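Local atomic coordinates of acyl-CoA synthetase (AMP-forming)/AMP-acid ligase II-like protein (Dyadobacter fermentans, PDB entry 4GS5), a protein that probably joins a medium-chain fatty acid or similar carboxylic acid to coenzyme A by way of an acyl-adenylate intermediate. Residues Q135-N140 with G145-L150; K71-G76 with F124-M129; P115-D120 with S141-Q146. All blocks are in the same frame, centred on the assembly; numbering follows the deposited sequence. Where two conformers were deposited one is given.

From the N terminus, the chain leaves helix 59-72 through 71-76, runs out through strands 80-83 and 105-109 and the loop 115-120, and returns at 124-129, where contact 2 closes. Because 115-120 lies within that loop but pairs with the later 141-146, contacts 2 and 3 cross. Helix 131-139 follows, and contact 1 opens on its end after contact 2 has closed. It closes at 145-150, on the same stretch where contact 3 ends, the two sharing G145 and Q146. Contact 2 ties a helix end to strand 126-129. Contacts 1 and 3, centres about 6 Å apart, hold the loop and 3-10 turn beyond helix 131-139 against that helix's end (contact 1) and loop 115-120 (contact 3).

Contact 1. Residues Q135-N140 with G145-L150; sequences QSILEN and GQVDRL
The strand-helix-strand connection that runs from strand 126-129 through helix 131-139 to strand 153-155 turns back on itself here, and V147 of the returning 3-10 segment packs against I137 and L138 on the last turn of the helix. I137 meets it with a branch methyl: CG2, standing anti to the backbone N, comes 3.9 Å from V147 CB, the two side chains crossing obliquely. L138 reaches over from the next helical position and sets CD2 against both methyls of V147, 3.9 Å from its CG2 and 4.0 Å from its CG1. The other arm of I137 is stretched out (chi2 170°), which carries CD1 to L150, where the two meet tip to tip, CD1 to CD1 at 3.9 Å.

V147 and L150 can work on the same side because they lie one 3-10 turn apart; L150 N bonds to V147 O at 3.2 Å, and R149 N to Q146 O at 2.9 Å. On the sheet side, L150 turns its second methyl, CD2, to strand 126-129, 3.7 Å from V127 CG1, while the backbone O of R149 is probably hydrogen-bonded to N of F124 (2.8 Å). Helix 162-169 flanks L138 with L164 and Q167. At the turn itself, N140 OD1 takes a hydrogen bond from A142 N just after the helix stops. The contact ties the end of a helix to the segment returning from it, within a beta-alpha-beta crossover between parallel neighbouring strands, presumably right-handed as in other ANL adenylating enzymes.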
loop_
_atom_site.group_PDB
_atom_site.type_symbol
_atom_site.label_atom_id
_atom_site.label_comp_id
_atom_site.label_asym_id
_atom_site.label_seq_id
_atom_site.Cartn_x
_atom_site.Cartn_y
_atom_site.Cartn_z
ATOM N N GLN A 135 8.244 -14.646 -1.692
ATOM C CA GLN A 135 9.393 -14.736 -2.584
ATOM C C GLN A 135 10.411 -15.727 -2.028
ATOM O O GLN A 135 11.071 -16.435 -2.784
ATOM C CB GLN A 135 10.036 -13.362 -2.786
ATOM C CG GLN A 135 10.894 -13.249 -4.059
ATOM C CD GLN A 135 12.340 -13.655 -3.847
ATOM O OE1 GLN A 135 12.793 -13.822 -2.716
ATOM N NE2 GLN A 135 13.082 -13.798 -4.945
ATOM N N SER A 136 10.540 -15.762 -0.697
ATOM C CA SER A 136 11.502 -16.650 -0.031
ATOM C C SER A 136 11.105 -18.102 -0.234
ATOM O O SER A 136 11.940 -18.947 -0.525
ATOM C CB SER A 136 11.572 -16.376 1.476
ATOM O OG SER A 136 12.363 -15.241 1.767
ATOM N N ILE A 137 9.824 -18.384 -0.042
ATOM C CA ILE A 137 9.294 -19.714 -0.287
ATOM C C ILE A 137 9.578 -20.152 -1.723
ATOM O O ILE A 137 9.985 -21.282 -1.962
ATOM C CB ILE A 137 7.782 -19.760 -0.048
ATOM C CG1 ILE A 137 7.479 -19.667 1.449
ATOM C CG2 ILE A 137 7.185 -21.024 -0.667
ATOM C CD1 ILE A 137 6.005 -19.457 1.755
ATOM N N LEU A 138 9.366 -19.245 -2.669
ATOM C CA LEU A 138 9.572 -19.537 -4.089
ATOM C C LEU A 138 11.038 -19.717 -4.493
ATOM O O LEU A 138 11.332 -20.396 -5.478
ATOM C CB LEU A 138 8.937 -18.438 -4.944
ATOM C CG LEU A 138 7.413 -18.403 -4.881
ATOM C CD1 LEU A 138 6.881 -17.068 -5.395
ATOM C CD2 LEU A 138 6.847 -19.581 -5.679
ATOM N N GLU A 139 11.954 -19.108 -3.742
ATOM C CA GLU A 139 13.376 -19.163 -4.089
ATOM C C GLU A 139 14.086 -20.365 -3.483
ATOM O O GLU A 139 15.085 -20.866 -4.025
ATOM C CB GLU A 139 14.079 -17.881 -3.646
ATOM C CG GLU A 139 13.801 -16.706 -4.555
ATOM C CD GLU A 139 14.565 -16.794 -5.865
ATOM O OE1 GLU A 139 15.818 -16.853 -5.815
ATOM O OE2 GLU A 139 13.909 -16.807 -6.935
ATOM N N ASN A 140 13.571 -20.808 -2.345
ATOM C CA ASN A 140 14.183 -21.884 -1.586
ATOM C C ASN A 140 13.664 -23.230 -2.099
ATOM O O ASN A 140 12.521 -23.619 -1.826
ATOM C CB ASN A 140 13.875 -21.688 -0.103
ATOM C CG ASN A 140 14.611 -22.669 0.779
ATOM O OD1 ASN A 140 14.976 -23.761 0.339
ATOM N ND2 ASN A 140 14.835 -22.285 2.036
ATOM N N GLY A 145 8.534 -26.148 -4.102
ATOM C CA GLY A 145 7.637 -27.161 -4.636
ATOM C C GLY A 145 6.348 -27.292 -3.846
ATOM O O GLY A 145 5.393 -27.929 -4.299
ATOM N N GLN A 146 6.320 -26.689 -2.659
ATOM C CA GLN A 146 5.154 -26.770 -1.785
ATOM C C GLN A 146 4.414 -25.444 -1.664
ATOM O O GLN A 146 3.536 -25.313 -0.819
ATOM C CB GLN A 146 5.559 -27.230 -0.376
ATOM C CG GLN A 146 6.004 -28.676 -0.279
ATOM C CD GLN A 146 7.353 -28.914 -0.922
ATOM O OE1 GLN A 146 8.388 -28.485 -0.399
ATOM N NE2 GLN A 146 7.354 -29.599 -2.062
ATOM N N VAL A 147 4.758 -24.459 -2.494
ATOM C CA VAL A 147 4.116 -23.145 -2.387
ATOM C C VAL A 147 2.579 -23.222 -2.476
ATOM O O VAL A 147 1.870 -22.427 -1.848
ATOM C CB VAL A 147 4.663 -22.150 -3.428
ATOM C CG1 VAL A 147 4.305 -22.596 -4.837
ATOM C CG2 VAL A 147 4.138 -20.747 -3.152
ATOM N N ASP A 148 2.062 -24.181 -3.236
ATOM C CA ASP A 148 0.614 -24.302 -3.377
ATOM C C ASP A 148 -0.083 -24.849 -2.109
ATOM O O ASP A 148 -1.282 -24.652 -1.923
ATOM C CB ASP A 148 0.244 -25.070 -4.651
ATOM C CG ASP A 148 0.451 -24.227 -5.911
ATOM O OD1 ASP A 148 0.627 -22.996 -5.787
ATOM O OD2 ASP A 148 0.431 -24.775 -7.025
ATOM N N ARG A 149 0.680 -25.483 -1.222
ATOM C CA ARG A 149 0.140 -25.944 0.052
ATOM C C ARG A 149 -0.337 -24.776 0.923
ATOM O O ARG A 149 -0.966 -24.976 1.965
ATOM C CB ARG A 149 1.170 -26.787 0.801
ATOM C CG ARG A 149 1.095 -28.294 0.527
ATOM C CD ARG A 149 1.400 -28.648 -0.920
ATOM N NE ARG A 149 1.944 -30.003 -1.043
ATOM C CZ ARG A 149 2.898 -30.345 -1.903
ATOM N NH1 ARG A 149 3.344 -31.591 -1.950
ATOM N NH2 ARG A 149 3.408 -29.438 -2.720
ATOM N N LEU A 150 -0.025 -23.553 0.507
ATOM C CA LEU A 150 -0.549 -22.367 1.194
ATOM C C LEU A 150 -2.061 -22.197 0.977
ATOM O O LEU A 150 -2.725 -21.510 1.762
ATOM C CB LEU A 150 0.185 -21.105 0.753
ATOM C CG LEU A 150 1.683 -21.028 1.081
ATOM C CD1 LEU A 150 2.317 -19.801 0.424
ATOM C CD2 LEU A 150 1.919 -21.007 2.584
#

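Contact 2. Residues K71-G76 with F124-M129; sequences KALSLG and FDFVAM
The backbone O of L75 takes a hydrogen bond from NE1 of W104, and the indole that supplies it also meets the F126 ring, their planes at about 65°; L75 itself lies against that same ring. Its CD1 sits almost squarely over the middle of one face, 3.7 Å from the centroid of the F126 ring and 10° off the normal, a clear CH-pi contact. The other methyl, CD2, drops beside the stem of the phenylalanine, 4.0 Å from F126 CB. L73 adds a second methyl at a slant: its CD1 is 3.8 Å from F126 CE1. F126 presents itself this way because CG stands anti to the backbone N (chi1 180°), which sends the ring out from the strand toward the helix end.

Both leucines reach the ring because a Schellman motif ends helix 59-72 between them, with S74 at positive phi and S74 N bonded to K71 O at 3.3 Å. Strand 80-83 holds the backbone of F126 through R80 and L82, and M95 of helix 90-102 touches the F126 side chain. The neighbouring D125 has its carboxylate engaged by R80 in a salt bridge.

Across the contact, then, adhesion rests on dispersion and the weak attraction of methyl hydrogens to a pi face, while the D125 carboxylate and the L75 carbonyl are paired with R80 and W104, outside the two segments.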
loop_
_atom_site.group_PDB
_atom_site.type_symbol
_atom_site.label_atom_id
_atom_site.label_comp_id
_atom_site.label_asym_id
_atom_site.label_seq_id
_atom_site.Cartn_x
_atom_site.Cartn_y
_atom_site.Cartn_z
ATOM N N LYS A 71 -15.897 -13.004 4.549
ATOM C CA LYS A 71 -16.848 -12.919 3.444
ATOM C C LYS A 71 -16.131 -12.781 2.099
ATOM O O LYS A 71 -16.388 -13.547 1.175
ATOM C CB LYS A 71 -17.787 -11.728 3.644
ATOM C CG LYS A 71 -18.960 -11.683 2.657
ATOM C CD LYS A 71 -20.069 -12.653 3.067
ATOM C CE LYS A 71 -21.376 -12.408 2.304
ATOM N NZ LYS A 71 -21.362 -12.897 0.886
ATOM N N ALA A 72 -15.248 -11.791 1.997
ATOM C CA ALA A 72 -14.571 -11.490 0.742
ATOM C C ALA A 72 -13.746 -12.676 0.231
ATOM O O ALA A 72 -13.656 -12.894 -0.975
ATOM C CB ALA A 72 -13.694 -10.262 0.895
ATOM N N LEU A 73 -13.150 -13.457 1.130
ATOM C CA LEU A 73 -12.305 -14.560 0.657
ATOM C C LEU A 73 -12.948 -15.939 0.875
ATOM O O LEU A 73 -12.315 -16.963 0.634
ATOM C CB LEU A 73 -10.901 -14.491 1.291
ATOM C CG LEU A 73 -10.120 -13.203 0.984
ATOM C CD1 LEU A 73 -8.824 -13.131 1.781
ATOM C CD2 LEU A 73 -9.849 -13.065 -0.512
ATOM N N SER A 74 -14.206 -15.952 1.312
ATOM C CA SER A 74 -14.945 -17.197 1.546
ATOM C C SER A 74 -14.180 -18.169 2.438
ATOM O O SER A 74 -13.991 -19.340 2.097
ATOM C CB SER A 74 -15.315 -17.888 0.232
ATOM O OG SER A 74 -16.127 -17.036 -0.544
ATOM N N LEU A 75 -13.768 -17.677 3.597
ATOM C CA LEU A 75 -13.022 -18.487 4.544
ATOM C C LEU A 75 -13.916 -18.832 5.734
ATOM O O LEU A 75 -13.912 -18.132 6.752
ATOM C CB LEU A 75 -11.764 -17.730 4.992
ATOM C CG LEU A 75 -10.878 -17.259 3.832
ATOM C CD1 LEU A 75 -9.839 -16.246 4.317
ATOM C CD2 LEU A 75 -10.215 -18.441 3.139
ATOM N N GLY A 76 -14.684 -19.912 5.602
ATOM C CA GLY A 76 -15.642 -20.277 6.633
ATOM C C GLY A 76 -15.057 -21.168 7.712
ATOM O O GLY A 76 -13.833 -21.309 7.811
ATOM N N PHE A 124 -2.513 -25.898 4.064
ATOM C CA PHE A 124 -3.383 -24.842 4.566
ATOM C C PHE A 124 -4.421 -24.397 3.558
ATOM O O PHE A 124 -4.328 -24.726 2.372
ATOM C CB PHE A 124 -2.529 -23.658 5.027
ATOM C CG PHE A 124 -1.493 -24.049 6.021
ATOM C CD1 PHE A 124 -1.850 -24.302 7.333
ATOM C CD2 PHE A 124 -0.172 -24.222 5.642
ATOM C CE1 PHE A 124 -0.897 -24.702 8.267
ATOM C CE2 PHE A 124 0.789 -24.612 6.570
ATOM C CZ PHE A 124 0.422 -24.856 7.879
ATOM N N ASP A 125 -5.416 -23.664 4.050
ATOM C CA ASP A 125 -6.469 -23.108 3.215
ATOM C C ASP A 125 -6.278 -21.619 3.056
ATOM O O ASP A 125 -6.885 -21.000 2.191
ATOM C CB ASP A 125 -7.842 -23.370 3.834
ATOM C CG ASP A 125 -8.142 -24.859 3.979
ATOM O OD1 ASP A 125 -7.901 -25.618 3.020
ATOM O OD2 ASP A 125 -8.589 -25.275 5.065
ATOM N N PHE A 126 -5.452 -21.043 3.922
ATOM C CA PHE A 126 -5.274 -19.615 3.932
ATOM C C PHE A 126 -4.017 -19.207 4.691
ATOM O O PHE A 126 -3.699 -19.759 5.748
ATOM C CB PHE A 126 -6.482 -18.916 4.543
ATOM C CG PHE A 126 -6.343 -17.425 4.569
ATOM C CD1 PHE A 126 -6.255 -16.715 3.392
ATOM C CD2 PHE A 126 -6.279 -16.739 5.773
ATOM C CE1 PHE A 126 -6.114 -15.331 3.399
ATOM C CE2 PHE A 126 -6.143 -15.359 5.791
ATOM C CZ PHE A 126 -6.061 -14.659 4.605
ATOM N N VAL A 127 -3.305 -18.240 4.147
ATOM C CA VAL A 127 -2.186 -17.650 4.872
ATOM C C VAL A 127 -2.063 -16.182 4.520
ATOM O O VAL A 127 -2.239 -15.809 3.349
ATOM C CB VAL A 127 -0.865 -18.357 4.558
ATOM C CG1 VAL A 127 -0.576 -18.296 3.066
ATOM C CG2 VAL A 127 0.287 -17.727 5.370
ATOM N N ALA A 128 -1.766 -15.345 5.518
ATOM C CA ALA A 128 -1.452 -13.943 5.223
ATOM C C ALA A 128 0.034 -13.753 5.447
ATOM O O ALA A 128 0.584 -14.265 6.416
ATOM C CB ALA A 128 -2.259 -12.998 6.100
HETATM N N MSE A 129 0.699 -13.040 4.549
HETATM C CA MSE A 129 2.129 -12.865 4.691
HETATM C C MSE A 129 2.591 -11.618 3.967
HETATM O O MSE A 129 1.793 -10.952 3.309
HETATM C CB MSE A 129 2.873 -14.116 4.203
HETATM C CG MSE A 129 2.769 -14.402 2.718
HETATM SE SE MSE A 129 3.694 -16.087 2.231
HETATM C CE MSE A 129 2.795 -17.300 3.433
#

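Contact 3. Residues P115-D120 with S141-Q146; sequences PLAGLD and SATSGQ
T143 and A117 come closest backbone to backbone, and the threonine methyl lies between them: T143 CG2 rests 3.7 Å from A117 CA and 3.9 Å from A117 N, so it touches main chain more than side chain. The same methyl lies 4.2 Å from L116 CB. L116 then extends toward segment 141-146, where its CD1 reaches the turn at Q146, 3.6 Å from the backbone O of Q146 and 4.3 Å from its CB. Only the stem of the glutamine and its carbonyl are met by the leucine; this is van der Waals contact throughout.

One step out, the rotation of T143 explains the division of labour in its side chain. With chi1 at 62°, OG1 is tucked between the backbone N and the carbonyl carbon while CG2 is left facing the 115-120 loop. OG1 is turned to the end of helix 131-139 and is gripped by three groups: I137 O (2.9 Å from T143 OG1), N140 O and the amide ND2 of N114. With a single hydroxyl proton for two carbonyls, those bonds must be shared or alternate. N114 is the second-shell piece that couples both sides, since, just before the segment, it also accepts a hydrogen bond from L116 N through OD1. Q146 N bonds to T143 O at 2.9 Å, which fixes the turn that L116 leans on.

Farther out, P115 and L116 both pack on I137 of the helix, and L116 touches L150 as well. The two loops pack together beside the C-terminal end of helix 131-139, in the alpha/beta part of the fold, where the T143 hydroxyl takes up carbonyls of the helix end.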
loop_
_atom_site.group_PDB
_atom_site.type_symbol
_atom_site.label_atom_id
_atom_site.label_comp_id
_atom_site.label_asym_id
_atom_site.label_seq_id
_atom_site.Cartn_x
_atom_site.Cartn_y
_atom_site.Cartn_z
ATOM N N PRO A 115 8.060 -19.104 6.021
ATOM C CA PRO A 115 7.079 -19.753 6.897
ATOM C C PRO A 115 6.912 -21.257 6.656
ATOM O O PRO A 115 6.401 -21.941 7.541
ATOM C CB PRO A 115 5.774 -19.019 6.569
ATOM C CG PRO A 115 6.025 -18.327 5.281
ATOM C CD PRO A 115 7.467 -18.005 5.242
ATOM N N LEU A 116 7.316 -21.759 5.493
ATOM C CA LEU A 116 7.172 -23.181 5.193
ATOM C C LEU A 116 8.435 -23.962 5.517
ATOM O O LEU A 116 8.424 -25.194 5.551
ATOM C CB LEU A 116 6.816 -23.394 3.721
ATOM C CG LEU A 116 5.394 -23.051 3.277
ATOM C CD1 LEU A 116 5.173 -23.573 1.859
ATOM C CD2 LEU A 116 4.363 -23.636 4.232
ATOM N N ALA A 117 9.520 -23.241 5.760
ATOM C CA ALA A 117 10.831 -23.872 5.885
ATOM C C ALA A 117 10.891 -24.891 7.010
ATOM O O ALA A 117 11.496 -25.954 6.858
ATOM C CB ALA A 117 11.928 -22.823 6.059
ATOM N N GLY A 118 10.264 -24.572 8.136
ATOM C CA GLY A 118 10.375 -25.413 9.317
ATOM C C GLY A 118 9.391 -26.566 9.424
ATOM O O GLY A 118 9.590 -27.491 10.207
ATOM N N LEU A 119 8.305 -26.512 8.666
ATOM C CA LEU A 119 7.269 -27.522 8.824
ATOM C C LEU A 119 6.904 -28.234 7.533
ATOM O O LEU A 119 6.379 -27.620 6.606
ATOM C CB LEU A 119 6.015 -26.901 9.445
ATOM C CG LEU A 119 5.312 -25.820 8.625
ATOM C CD1 LEU A 119 5.064 -24.581 9.470
ATOM C CD2 LEU A 119 6.121 -25.473 7.387
ATOM N N ASP A 120 7.165 -29.535 7.479
ATOM C CA ASP A 120 6.678 -30.326 6.359
ATOM C C ASP A 120 5.298 -30.902 6.667
ATOM O O ASP A 120 4.830 -30.867 7.810
ATOM C CB ASP A 120 7.656 -31.429 5.955
ATOM C CG ASP A 120 7.337 -32.006 4.584
ATOM O OD1 ASP A 120 6.593 -33.011 4.516
ATOM O OD2 ASP A 120 7.816 -31.437 3.577
ATOM N N SER A 141 14.507 -23.929 -2.856
ATOM C CA SER A 141 14.077 -25.127 -3.577
ATOM C C SER A 141 13.699 -26.296 -2.678
ATOM O O SER A 141 13.369 -27.378 -3.161
ATOM C CB SER A 141 15.132 -25.557 -4.600
ATOM O OG SER A 141 14.940 -24.870 -5.827
ATOM N N ALA A 142 13.750 -26.074 -1.372
ATOM C CA ALA A 142 13.258 -27.051 -0.416
ATOM C C ALA A 142 11.790 -26.768 -0.120
ATOM O O ALA A 142 11.070 -27.635 0.369
ATOM C CB ALA A 142 14.069 -26.997 0.852
ATOM N N THR A 143 11.355 -25.546 -0.428
ATOM C CA THR A 143 9.987 -25.126 -0.148
ATOM C C THR A 143 9.236 -24.699 -1.403
ATOM O O THR A 143 8.008 -24.658 -1.407
ATOM C CB THR A 143 9.933 -23.974 0.891
ATOM O OG1 THR A 143 10.617 -22.815 0.385
ATOM C CG2 THR A 143 10.566 -24.407 2.215
ATOM N N SER A 144 9.956 -24.386 -2.475
ATOM C CA SER A 144 9.289 -23.879 -3.671
ATOM C C SER A 144 8.239 -24.858 -4.193
ATOM O O SER A 144 7.177 -24.446 -4.666
ATOM C CB SER A 144 10.292 -23.553 -4.776
ATOM O OG SER A 144 11.062 -24.693 -5.111
ATOM N N GLY A 145 8.534 -26.148 -4.102
ATOM C CA GLY A 145 7.637 -27.161 -4.636
ATOM C C GLY A 145 6.348 -27.292 -3.846
ATOM O O GLY A 145 5.393 -27.929 -4.299
ATOM N N GLN A 146 6.320 -26.689 -2.659
ATOM C CA GLN A 146 5.154 -26.770 -1.785
ATOM C C GLN A 146 4.414 -25.444 -1.664
ATOM O O GLN A 146 3.536 -25.313 -0.819
ATOM C CB GLN A 146 5.559 -27.230 -0.376
ATOM C CG GLN A 146 6.004 -28.676 -0.279
ATOM C CD GLN A 146 7.353 -28.914 -0.922
ATOM O OE1 GLN A 146 8.388 -28.485 -0.399
ATOM N NE2 GLN A 146 7.354 -29.599 -2.062
#